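PDB 3HSL: ORF59 from Human herpesvirus 8, which serves as the viral DNA polymerase's accessory subunit in lytic replication, raising its processivity, probably as a sliding clamp that keeps it on the template. Local coordinates for residues 33-38 / 51-56; 168-173 / 231-236; 180-185 / 256-261; 262-267 / 296-301. All coordinates share one frame; numbering follows the deposited sequence.

Contact 1. Residues 33-38 / 51-56; sequences SATKTG and LSVLSS
Ser55 and Ala34 join strand 49-56 to the end of helix 18-35 through a single hydrogen bond, and the serine side chain can be followed outward through the contact. Its CB lies 3.6 Å from the CA of Gly38, so the methylene packs on a backbone that carries no side chain. The next atom, Ser55 OG, sits between the backbone N and the carbonyl carbon (chi1 69°), where it donates to Ala34 O at 2.7 Å. The hydroxyl approaches from above the carbonyl plane, 56° out of it. Glycine suits position 38 because a CB there would run into Leu54 O. It also closes a type I turn, with Gly38 N bonded to Thr35 O. Beside this polar link, the CB and CG2 of Thr35 both lie 3.8 Å from Val53 CG1, the two side chains crossing at about a right angle. The OG1 of Thr35 is bonded to Ile31 O, within its own helix, and so the carbon side of the threonine serves the apolar packing. The chemistry implies a division of labour: one small hydroxyl supplies the directional bond to a carbonyl in the last turn of the helix, while the carbon atoms of Thr35 and Val53 pack beside it.

Contact 2. Residues 168-173 / 231-236; sequences TTRLLL and DGLKGK
A loop that leads into strand 241-243 folds back over one face of strand 169-172, and Leu172 and Leu233 lie at the centre of this cover. In an extended strand, side chains alternate between the two faces: Arg170 and Leu172 point toward residues 231-236, whereas Leu171 points away from them. The CG of Leu172 is anti to its backbone N (chi1 -177°). Its CD2 methyl then touches three parts of the loop: Leu233 O at 3.1 Å, Lys236 CD at 3.9 Å and Lys234 CG at 4.2 Å. Leu172 and the Lys236 chain cross obliquely, and the lysine contributes its aliphatic middle, bending at chi2 (-65°) while its end leads away. A long side chain of this kind can meet a leucine with its methylenes and still carry its charge elsewhere. Two residues earlier in the strand, Arg170 meets Leu233, their CD and CD1 atoms 4.1 Å apart and the side chains at about a right angle. The arginine likewise offers carbon to the contact, while Thr168 O lies 3.7 Å above one face of its guanidinium group, offset toward the rim. Two glycines allow the loop its sharp course. Gly232 and Gly235 both have positive phi, and the peptide bond before Gly235 is cis. Lys234 NZ and Asp231 OD1 form a long salt bridge across the bend, 3.7 Å apart. No hydrogen bond joins the segments; methyl and methylene groups meet, one methyl resting on a backbone carbonyl, where an irregular connection between strands 214-222 and 241-243 covers a sheet face in this DNA-clamp clan protein.

Contact 3. Residues 180-185 / 256-261; sequences FLLKWL and SLIAAL
Leu185 projects from helix 175-186 toward Leu257 and Leu261 of helix 254-263, and its orientation organises the contact. Its CG is anti to the carbonyl carbon (chi1 -73°), and its CD1 meets both partners, Leu261 CD1 at 3.5 Å and Leu257 CD2 at 3.8 Å. Those two leucines are one helical turn apart, and Leu185 crosses each of them at about a right angle, so that the one CD1 methyl serves both. Ile258 approaches the same leucine nearer its backbone: its CD1 lies 3.4 Å from Leu185 CB. Isoleucine suits the place because its two branches do different work. While CD1 turns to Leu185, the CG2 methyl faces Leu182 CD2 at 4.3 Å. At the other end Leu181, one turn before Leu185, brings its CD2 within 4.3 Å of Leu261 CD1. Pairing Leu181 with Leu261 and Leu185 with Leu257 follows from the opposed directions of the helices, whose segment axes make an angle of 147° and come within 10.4 Å. Every side chain in the contact is aliphatic, so the segments meet through aliphatic carbon, with no hydrogen bond between them. Behind them, Leu181 also touches Phe209, and Leu257 touches Leu302 of strand 296-302, both on beta-strands. A roughly antiparallel helix pair backed by beta-sheet is typical of the domains of the DNA-clamp fold, the clan to which this family belongs.

Contact 4. Residues 262-267 / 296-301; sequences RLCKVP and VKLSVL
Leu298 and Cys264 bring together strand 296-302 and the chain leaving helix 254-263, a helix-on-sheet junction within the DNA-clamp fold. The close part gathers round Leu298, whose CG is anti to the backbone N (chi1 -180°). Its CD2 methyl lies 3.5 Å from Leu263 O and 4.2 Å from Cys264 CA, so it packs largely on backbone just where the helix ends. Next to it the sulfur of Cys264 rests over the strand, with SG 4.2 Å from Ser299 CA and 4.0 Å from Val300 CG2. Cysteine suits this spot: its side chain is short and behaves here as an apolar one between Leu298 and Val300. Strand alternation explains the partners, because Leu298 and Val300 point toward residues 262-267, whereas Ser299 points away and its OG is hydrogen-bonded to Glu283. The contact is looser at Leu263, whose side chain comes no nearer the strand segment than 4.8 Å and packs instead on Ile31 and Leu63. On the solvent side Lys265 is exposed, its CB directed away from the strand, a position suited to a long charged chain; it touches Thr271 and Pro272. The next residue, Val266, again directs its CB toward the strand. It crosses Leu298 at about a right angle, and its CG2 methyl lies 4.0 Å from Leu298 CD2.

In the fold
Along the chain contact 1 comes first and closes before the others begin. Contacts 2 and 3 then alternate their segments, and contact 4 follows. Contacts 3 and 4 share helix 254-263; their centres are 13 Å apart, and they meet where Ala260 CB lies 3.9 Å from Val300 CB. Contact 4 also meets contact 1, through Ala34 CB and Leu263 CD2 at 3.9 Å, so helix 18-35 and helix 254-263 are linked by packing. Leu173 and Leu181 join contact 2 to contact 3, while contacts 1 and 2 lie apart, with centres about 27 Å from each other. Packing thus runs unbroken from contact 1 through 4 and 3 to 2, tying helices and strands together, consistent with the probable role as a sliding clamp.

Contact 1. Residues 33-38 / 51-56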
loop_
_atom_site.group_PDB
_atom_site.type_symbol
_atom_site.label_atom_id
_atom_site.label_comp_id
_atom_site.label_asym_id
_atom_site.label_seq_id
_atom_site.Cartn_x
_atom_site.Cartn_y
_atom_site.Cartn_z
ATOM N N SER A 33 10.439 -0.373 -3.049
ATOM C CA SER A 33 9.649 0.049 -4.218
ATOM C C SER A 33 10.186 -0.661 -5.455
ATOM O O SER A 33 9.416 -1.051 -6.337
ATOM C CB SER A 33 9.639 1.565 -4.402
ATOM O OG SER A 33 10.928 2.002 -4.774
ATOM N N ALA A 34 11.508 -0.828 -5.513
ATOM C CA ALA A 34 12.139 -1.537 -6.622
ATOM C C ALA A 34 11.768 -3.017 -6.648
ATOM O O ALA A 34 11.682 -3.610 -7.713
ATOM C CB ALA A 34 13.639 -1.396 -6.555
ATOM N N THR A 35 11.545 -3.619 -5.488
ATOM C CA THR A 35 11.219 -5.032 -5.436
ATOM C C THR A 35 9.721 -5.361 -5.324
ATOM O O THR A 35 9.336 -6.543 -5.370
ATOM C CB THR A 35 11.954 -5.726 -4.281
ATOM O OG1 THR A 35 11.633 -5.051 -3.068
ATOM C CG2 THR A 35 13.475 -5.703 -4.486
ATOM N N LYS A 36 8.871 -4.348 -5.181
ATOM C CA LYS A 36 7.449 -4.624 -5.045
ATOM C C LYS A 36 6.958 -5.570 -6.160
ATOM O O LYS A 36 6.247 -6.534 -5.896
ATOM C CB LYS A 36 6.648 -3.322 -5.007
ATOM C CG LYS A 36 5.200 -3.515 -4.615
ATOM C CD LYS A 36 4.464 -2.201 -4.595
ATOM C CE LYS A 36 2.990 -2.384 -4.225
ATOM N NZ LYS A 36 2.306 -1.052 -4.258
ATOM N N THR A 37 7.356 -5.265 -7.393
ATOM C CA THR A 37 7.040 -6.009 -8.612
ATOM C C THR A 37 8.029 -7.125 -8.898
ATOM O O THR A 37 8.050 -7.685 -10.002
ATOM C CB THR A 37 7.184 -5.053 -9.787
ATOM O OG1 THR A 37 6.107 -4.121 -9.738
ATOM C CG2 THR A 37 7.127 -5.803 -11.131
ATOM N N GLY A 38 8.851 -7.450 -7.910
ATOM C CA GLY A 38 9.857 -8.458 -8.097
ATOM C C GLY A 38 9.430 -9.890 -7.996
ATOM O O GLY A 38 8.230 -10.219 -8.000
ATOM N N LEU A 51 17.020 -17.308 0.721
ATOM C CA LEU A 51 15.850 -16.525 0.458
ATOM C C LEU A 51 16.362 -15.297 -0.270
ATOM O O LEU A 51 17.247 -14.575 0.226
ATOM C CB LEU A 51 15.149 -16.133 1.753
ATOM C CG LEU A 51 13.959 -15.186 1.572
ATOM C CD1 LEU A 51 12.799 -15.790 0.767
ATOM C CD2 LEU A 51 13.464 -14.642 2.915
ATOM N N SER A 52 15.815 -15.055 -1.449
ATOM C CA SER A 52 16.239 -13.891 -2.213
ATOM C C SER A 52 15.138 -13.264 -3.015
ATOM O O SER A 52 14.164 -13.927 -3.358
ATOM C CB SER A 52 17.497 -14.169 -3.023
ATOM O OG SER A 52 17.436 -15.426 -3.636
ATOM N N VAL A 53 15.308 -11.974 -3.300
ATOM C CA VAL A 53 14.343 -11.193 -4.065
ATOM C C VAL A 53 15.050 -10.555 -5.235
ATOM O O VAL A 53 16.139 -9.986 -5.073
ATOM C CB VAL A 53 13.819 -9.993 -3.273
ATOM C CG1 VAL A 53 12.616 -9.413 -4.006
ATOM C CG2 VAL A 53 13.428 -10.387 -1.876
ATOM N N LEU A 54 14.442 -10.640 -6.402
ATOM C CA LEU A 54 14.980 -10.037 -7.619
ATOM C C LEU A 54 13.933 -9.091 -8.261
ATOM O O LEU A 54 12.756 -9.152 -7.937
ATOM C CB LEU A 54 15.437 -11.128 -8.609
ATOM C CG LEU A 54 16.722 -11.968 -8.361
ATOM C CD1 LEU A 54 16.893 -12.584 -6.946
ATOM C CD2 LEU A 54 16.909 -13.052 -9.452
ATOM N N SER A 55 14.357 -8.215 -9.161
ATOM C CA SER A 55 13.452 -7.316 -9.861
ATOM C C SER A 55 14.275 -6.489 -10.815
ATOM O O SER A 55 15.432 -6.188 -10.544
ATOM C CB SER A 55 12.692 -6.379 -8.917
ATOM O OG SER A 55 13.556 -5.427 -8.319
ATOM N N SER A 56 13.675 -6.122 -11.938
ATOM C CA SER A 56 14.356 -5.301 -12.916
ATOM C C SER A 56 14.554 -3.910 -12.315
ATOM O O SER A 56 13.884 -3.545 -11.350
ATOM C CB SER A 56 13.536 -5.224 -14.192
ATOM O OG SER A 56 12.262 -4.755 -13.855
HETATM O O HOH W 1 10.338 -7.071 -12.260
#

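Contact 2. Residues 168-173 / 231-236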
loop_
_atom_site.group_PDB
_atom_site.type_symbol
_atom_site.label_atom_id
_atom_site.label_comp_id
_atom_site.label_asym_id
_atom_site.label_seq_id
_atom_site.Cartn_x
_atom_site.Cartn_y
_atom_site.Cartn_z
ATOM N N THR A 168 39.478 -9.902 -11.618
ATOM C CA THR A 168 38.487 -8.949 -12.154
ATOM C C THR A 168 38.819 -7.462 -11.952
ATOM O O THR A 168 39.527 -7.082 -11.021
ATOM C CB THR A 168 37.076 -9.217 -11.523
ATOM O OG1 THR A 168 36.671 -10.566 -11.792
ATOM C CG2 THR A 168 36.035 -8.285 -12.076
ATOM N N THR A 169 38.287 -6.640 -12.853
ATOM C CA THR A 169 38.441 -5.198 -12.817
ATOM C C THR A 169 37.349 -4.678 -11.898
ATOM O O THR A 169 36.167 -4.808 -12.201
ATOM C CB THR A 169 38.265 -4.600 -14.222
ATOM O OG1 THR A 169 39.303 -5.093 -15.076
ATOM C CG2 THR A 169 38.341 -3.099 -14.191
ATOM N N ARG A 170 37.738 -4.091 -10.772
ATOM C CA ARG A 170 36.748 -3.570 -9.843
ATOM C C ARG A 170 37.185 -2.227 -9.283
ATOM O O ARG A 170 38.378 -1.934 -9.212
ATOM C CB ARG A 170 36.410 -4.596 -8.737
ATOM C CG ARG A 170 37.469 -4.823 -7.678
ATOM C CD ARG A 170 37.146 -5.989 -6.758
ATOM N NE ARG A 170 37.363 -7.285 -7.408
ATOM C CZ ARG A 170 38.534 -7.944 -7.414
ATOM N NH1 ARG A 170 39.608 -7.445 -6.809
ATOM N NH2 ARG A 170 38.642 -9.114 -8.029
ATOM N N LEU A 171 36.194 -1.426 -8.893
ATOM C CA LEU A 171 36.387 -0.082 -8.355
ATOM C C LEU A 171 35.547 0.210 -7.108
ATOM O O LEU A 171 34.366 -0.144 -7.059
ATOM C CB LEU A 171 36.005 0.934 -9.428
ATOM C CG LEU A 171 36.044 2.424 -9.081
ATOM C CD1 LEU A 171 37.475 2.910 -8.826
ATOM C CD2 LEU A 171 35.405 3.242 -10.180
ATOM N N LEU A 172 36.165 0.857 -6.112
ATOM C CA LEU A 172 35.480 1.239 -4.869
ATOM C C LEU A 172 35.733 2.713 -4.580
ATOM O O LEU A 172 36.850 3.111 -4.242
ATOM C CB LEU A 172 35.913 0.381 -3.687
ATOM C CG LEU A 172 35.167 0.704 -2.387
ATOM C CD1 LEU A 172 33.662 0.570 -2.534
ATOM C CD2 LEU A 172 35.660 -0.167 -1.261
ATOM N N LEU A 173 34.682 3.523 -4.713
ATOM C CA LEU A 173 34.817 4.964 -4.509
ATOM C C LEU A 173 34.366 5.323 -3.124
ATOM O O LEU A 173 33.462 4.682 -2.589
ATOM C CB LEU A 173 33.925 5.741 -5.482
ATOM C CG LEU A 173 33.700 5.193 -6.888
ATOM C CD1 LEU A 173 32.560 4.093 -6.794
ATOM C CD2 LEU A 173 33.273 6.305 -7.853
ATOM N N ASP A 231 37.660 -7.340 0.250
ATOM C CA ASP A 231 38.615 -7.303 1.371
ATOM C C ASP A 231 39.975 -6.819 0.870
ATOM O O ASP A 231 40.474 -7.306 -0.146
ATOM C CB ASP A 231 38.700 -8.665 2.066
ATOM C CG ASP A 231 37.367 -9.093 2.682
ATOM O OD1 ASP A 231 36.504 -8.222 2.928
ATOM O OD2 ASP A 231 37.169 -10.301 2.929
ATOM N N GLY A 232 40.570 -5.861 1.574
ATOM C CA GLY A 232 41.863 -5.311 1.157
ATOM C C GLY A 232 41.730 -4.164 0.158
ATOM O O GLY A 232 42.559 -4.010 -0.746
ATOM N N LEU A 233 40.674 -3.369 0.339
ATOM C CA LEU A 233 40.341 -2.187 -0.461
ATOM C C LEU A 233 39.401 -1.316 0.390
ATOM O O LEU A 233 38.562 -0.590 -0.160
ATOM C CB LEU A 233 39.616 -2.559 -1.764
ATOM C CG LEU A 233 40.140 -3.331 -2.984
ATOM C CD1 LEU A 233 39.019 -3.559 -3.980
ATOM C CD2 LEU A 233 41.265 -2.614 -3.690
ATOM N N LYS A 234 39.536 -1.387 1.725
ATOM C CA LYS A 234 38.659 -0.629 2.641
ATOM C C LYS A 234 39.375 -0.059 3.876
ATOM O O LYS A 234 39.344 -0.680 4.936
ATOM C CB LYS A 234 37.562 -1.547 3.164
ATOM C CG LYS A 234 36.796 -2.347 2.145
ATOM C CD LYS A 234 35.896 -3.271 2.928
ATOM C CE LYS A 234 35.188 -4.270 2.064
ATOM N NZ LYS A 234 34.358 -5.158 2.924
ATOM N N GLY A 235 40.020 1.103 3.766
ATOM C CA GLY A 235 40.108 1.855 2.525
ATOM C C GLY A 235 39.251 3.093 2.329
ATOM O O GLY A 235 39.735 4.213 2.554
ATOM N N LYS A 236 37.988 2.892 1.916
ATOM C CA LYS A 236 37.066 4.012 1.597
ATOM C C LYS A 236 36.808 5.101 2.669
ATOM O O LYS A 236 35.666 5.422 3.027
ATOM C CB LYS A 236 35.772 3.561 0.854
ATOM C CG LYS A 236 34.646 2.843 1.643
ATOM C CD LYS A 236 34.984 1.470 2.217
ATOM C CE LYS A 236 33.752 0.892 2.908
ATOM N NZ LYS A 236 34.001 -0.442 3.504
#

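Contact 3. Residues 180-185 / 256-261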
loop_
_atom_site.group_PDB
_atom_site.type_symbol
_atom_site.label_atom_id
_atom_site.label_comp_id
_atom_site.label_asym_id
_atom_site.label_seq_id
_atom_site.Cartn_x
_atom_site.Cartn_y
_atom_site.Cartn_z
ATOM N N PHE A 180 29.336 12.657 -5.381
ATOM C CA PHE A 180 29.596 13.638 -6.404
ATOM C C PHE A 180 29.288 12.972 -7.762
ATOM O O PHE A 180 28.742 13.609 -8.663
ATOM C CB PHE A 180 31.046 14.088 -6.277
ATOM C CG PHE A 180 31.304 15.467 -6.787
ATOM C CD1 PHE A 180 31.190 16.564 -5.917
ATOM C CD2 PHE A 180 31.665 15.691 -8.119
ATOM C CE1 PHE A 180 31.429 17.871 -6.364
ATOM C CE2 PHE A 180 31.908 16.997 -8.588
ATOM C CZ PHE A 180 31.789 18.089 -7.706
ATOM N N LEU A 181 29.635 11.692 -7.897
ATOM C CA LEU A 181 29.376 10.940 -9.125
ATOM C C LEU A 181 27.878 10.790 -9.395
ATOM O O LEU A 181 27.422 10.842 -10.541
ATOM C CB LEU A 181 29.982 9.536 -9.030
ATOM C CG LEU A 181 29.647 8.567 -10.184
ATOM C CD1 LEU A 181 30.140 9.100 -11.532
ATOM C CD2 LEU A 181 30.167 7.148 -9.935
ATOM N N LEU A 182 27.119 10.600 -8.324
ATOM C CA LEU A 182 25.690 10.420 -8.428
ATOM C C LEU A 182 25.045 11.781 -8.765
ATOM O O LEU A 182 24.186 11.858 -9.644
ATOM C CB LEU A 182 25.154 9.863 -7.117
ATOM C CG LEU A 182 23.854 9.060 -7.098
ATOM C CD1 LEU A 182 23.428 8.904 -5.651
ATOM C CD2 LEU A 182 22.742 9.700 -7.861
ATOM N N LYS A 183 25.456 12.845 -8.076
ATOM C CA LYS A 183 24.887 14.177 -8.326
ATOM C C LYS A 183 25.017 14.521 -9.792
ATOM O O LYS A 183 24.074 15.024 -10.410
ATOM C CB LYS A 183 25.561 15.260 -7.473
ATOM N N TRP A 184 26.204 14.234 -10.326
ATOM C CA TRP A 184 26.553 14.474 -11.719
ATOM C C TRP A 184 25.689 13.613 -12.627
ATOM O O TRP A 184 25.136 14.096 -13.603
ATOM C CB TRP A 184 28.038 14.176 -11.944
ATOM C CG TRP A 184 28.515 14.538 -13.315
ATOM C CD1 TRP A 184 28.975 15.756 -13.716
ATOM C CD2 TRP A 184 28.581 13.683 -14.468
ATOM N NE1 TRP A 184 29.325 15.714 -15.041
ATOM C CE2 TRP A 184 29.092 14.455 -15.528
ATOM C CE3 TRP A 184 28.258 12.342 -14.704
ATOM C CZ2 TRP A 184 29.289 13.933 -16.809
ATOM C CZ3 TRP A 184 28.455 11.825 -15.980
ATOM C CH2 TRP A 184 28.966 12.621 -17.012
ATOM N N LEU A 185 25.566 12.334 -12.306
ATOM C CA LEU A 185 24.743 11.465 -13.130
ATOM C C LEU A 185 23.317 11.958 -13.275
ATOM O O LEU A 185 22.854 12.177 -14.395
ATOM C CB LEU A 185 24.780 10.008 -12.658
ATOM C CG LEU A 185 26.054 9.198 -12.920
ATOM C CD1 LEU A 185 25.973 7.848 -12.246
ATOM C CD2 LEU A 185 26.292 9.036 -14.407
ATOM N N SER A 256 19.162 2.713 -15.044
ATOM C CA SER A 256 19.630 1.575 -14.271
ATOM C C SER A 256 20.824 1.946 -13.402
ATOM O O SER A 256 20.919 1.501 -12.270
ATOM C CB SER A 256 19.961 0.390 -15.174
ATOM O OG SER A 256 18.788 -0.100 -15.805
ATOM N N LEU A 257 21.728 2.765 -13.929
ATOM C CA LEU A 257 22.915 3.147 -13.184
ATOM C C LEU A 257 22.567 3.974 -11.955
ATOM O O LEU A 257 23.044 3.672 -10.871
ATOM C CB LEU A 257 23.937 3.841 -14.091
ATOM C CG LEU A 257 25.290 4.276 -13.499
ATOM C CD1 LEU A 257 26.020 3.142 -12.783
ATOM C CD2 LEU A 257 26.179 4.859 -14.570
ATOM N N ILE A 258 21.744 5.006 -12.134
ATOM C CA ILE A 258 21.305 5.873 -11.044
ATOM C C ILE A 258 20.697 4.995 -9.929
ATOM O O ILE A 258 21.187 4.959 -8.806
ATOM C CB ILE A 258 20.199 6.867 -11.512
ATOM C CG1 ILE A 258 20.592 7.676 -12.773
ATOM C CG2 ILE A 258 19.774 7.797 -10.359
ATOM C CD1 ILE A 258 21.653 8.752 -12.589
ATOM N N ALA A 259 19.622 4.288 -10.258
ATOM C CA ALA A 259 18.942 3.420 -9.311
ATOM C C ALA A 259 19.913 2.410 -8.687
ATOM O O ALA A 259 19.892 2.172 -7.478
ATOM C CB ALA A 259 17.815 2.704 -10.010
ATOM N N ALA A 260 20.766 1.814 -9.516
ATOM C CA ALA A 260 21.711 0.847 -9.013
ATOM C C ALA A 260 22.532 1.497 -7.901
ATOM O O ALA A 260 22.564 0.979 -6.786
ATOM C CB ALA A 260 22.582 0.322 -10.115
ATOM N N LEU A 261 23.181 2.623 -8.201
ATOM C CA LEU A 261 24.000 3.343 -7.221
ATOM C C LEU A 261 23.228 3.857 -6.013
ATOM O O LEU A 261 23.793 4.041 -4.942
ATOM C CB LEU A 261 24.711 4.517 -7.872
ATOM C CG LEU A 261 25.780 4.267 -8.933
ATOM C CD1 LEU A 261 26.186 5.614 -9.497
ATOM C CD2 LEU A 261 27.000 3.475 -8.404
#

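Contact 4. Residues 262-267 / 296-301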
loop_
_atom_site.group_PDB
_atom_site.type_symbol
_atom_site.label_atom_id
_atom_site.label_comp_id
_atom_site.label_asym_id
_atom_site.label_seq_id
_atom_site.Cartn_x
_atom_site.Cartn_y
_atom_site.Cartn_z
ATOM N N ARG A 262 21.937 4.091 -6.187
ATOM C CA ARG A 262 21.112 4.598 -5.121
ATOM C C ARG A 262 20.608 3.460 -4.235
ATOM O O ARG A 262 20.512 3.618 -3.022
ATOM C CB ARG A 262 20.043 5.503 -5.734
ATOM C CG ARG A 262 19.095 6.206 -4.771
ATOM C CD ARG A 262 18.850 7.666 -5.293
ATOM N NE ARG A 262 18.228 7.804 -6.615
ATOM C CZ ARG A 262 16.985 8.250 -6.835
ATOM N NH1 ARG A 262 16.194 8.623 -5.821
ATOM N NH2 ARG A 262 16.534 8.328 -8.085
ATOM N N LEU A 263 20.298 2.318 -4.852
ATOM C CA LEU A 263 19.817 1.114 -4.165
ATOM C C LEU A 263 20.892 0.404 -3.337
ATOM O O LEU A 263 20.600 -0.164 -2.284
ATOM C CB LEU A 263 19.185 0.128 -5.176
ATOM C CG LEU A 263 17.812 0.497 -5.788
ATOM C CD1 LEU A 263 17.456 -0.219 -7.122
ATOM C CD2 LEU A 263 16.655 0.390 -4.771
ATOM N N CYS A 264 22.127 0.438 -3.817
ATOM C CA CYS A 264 23.231 -0.210 -3.113
ATOM C C CYS A 264 23.922 0.679 -2.060
ATOM O O CYS A 264 24.914 0.271 -1.449
ATOM C CB CYS A 264 24.231 -0.749 -4.108
ATOM S SG CYS A 264 23.448 -1.890 -5.211
ATOM N N LYS A 265 23.389 1.883 -1.864
ATOM C CA LYS A 265 23.892 2.815 -0.880
ATOM C C LYS A 265 22.862 2.733 0.251
ATOM O O LYS A 265 21.877 3.492 0.264
ATOM C CB LYS A 265 23.953 4.233 -1.466
ATOM C CG LYS A 265 24.510 5.356 -0.551
ATOM C CD LYS A 265 26.007 5.166 -0.248
ATOM C CE LYS A 265 26.648 6.331 0.521
ATOM N NZ LYS A 265 26.085 6.486 1.883
ATOM N N VAL A 266 23.088 1.810 1.189
ATOM C CA VAL A 266 22.197 1.614 2.330
ATOM C C VAL A 266 22.929 2.082 3.585
ATOM O O VAL A 266 23.821 1.386 4.073
ATOM C CB VAL A 266 21.807 0.129 2.497
ATOM C CG1 VAL A 266 20.787 -0.032 3.634
ATOM C CG2 VAL A 266 21.248 -0.422 1.206
ATOM N N PRO A 267 22.557 3.262 4.110
ATOM C CA PRO A 267 23.175 3.873 5.303
ATOM C C PRO A 267 23.294 2.946 6.512
ATOM O O PRO A 267 22.297 2.472 7.042
ATOM C CB PRO A 267 22.251 5.059 5.606
ATOM C CG PRO A 267 21.746 5.456 4.244
ATOM C CD PRO A 267 21.491 4.123 3.563
ATOM N N VAL A 296 24.009 -11.554 3.983
ATOM C CA VAL A 296 23.352 -10.791 2.930
ATOM C C VAL A 296 24.236 -10.246 1.811
ATOM O O VAL A 296 25.335 -9.741 2.047
ATOM C CB VAL A 296 22.613 -9.571 3.567
ATOM C CG1 VAL A 296 21.818 -8.814 2.539
ATOM C CG2 VAL A 296 21.703 -10.001 4.694
ATOM N N LYS A 297 23.728 -10.362 0.591
ATOM C CA LYS A 297 24.373 -9.840 -0.603
ATOM C C LYS A 297 23.351 -9.024 -1.381
ATOM O O LYS A 297 22.209 -9.473 -1.599
ATOM C CB LYS A 297 24.988 -10.915 -1.498
ATOM C CG LYS A 297 26.229 -11.558 -0.940
ATOM C CD LYS A 297 26.923 -12.380 -2.005
ATOM C CE LYS A 297 28.178 -13.032 -1.470
ATOM N NZ LYS A 297 27.820 -13.979 -0.376
ATOM N N LEU A 298 23.773 -7.828 -1.791
ATOM C CA LEU A 298 22.941 -6.908 -2.547
ATOM C C LEU A 298 23.706 -6.341 -3.740
ATOM O O LEU A 298 24.765 -5.730 -3.570
ATOM C CB LEU A 298 22.481 -5.750 -1.654
ATOM C CG LEU A 298 21.575 -4.673 -2.290
ATOM C CD1 LEU A 298 20.265 -5.279 -2.756
ATOM C CD2 LEU A 298 21.289 -3.488 -1.369
ATOM N N SER A 299 23.183 -6.534 -4.948
ATOM C CA SER A 299 23.855 -5.975 -6.119
ATOM C C SER A 299 22.872 -5.819 -7.245
ATOM O O SER A 299 21.760 -6.301 -7.154
ATOM C CB SER A 299 25.009 -6.860 -6.582
ATOM O OG SER A 299 24.516 -8.049 -7.154
ATOM N N VAL A 300 23.294 -5.142 -8.305
ATOM C CA VAL A 300 22.464 -4.928 -9.478
ATOM C C VAL A 300 23.339 -5.189 -10.692
ATOM O O VAL A 300 24.378 -4.582 -10.841
ATOM C CB VAL A 300 21.929 -3.480 -9.568
ATOM C CG1 VAL A 300 21.073 -3.323 -10.782
ATOM C CG2 VAL A 300 21.131 -3.072 -8.302
ATOM N N LEU A 301 22.917 -6.096 -11.556
ATOM C CA LEU A 301 23.653 -6.409 -12.764
ATOM C C LEU A 301 23.196 -5.453 -13.849
ATOM O O LEU A 301 22.006 -5.408 -14.169
ATOM C CB LEU A 301 23.353 -7.833 -13.198
ATOM C CG LEU A 301 23.665 -8.893 -12.147
ATOM C CD1 LEU A 301 23.340 -10.277 -12.641
ATOM C CD2 LEU A 301 25.111 -8.809 -11.728
#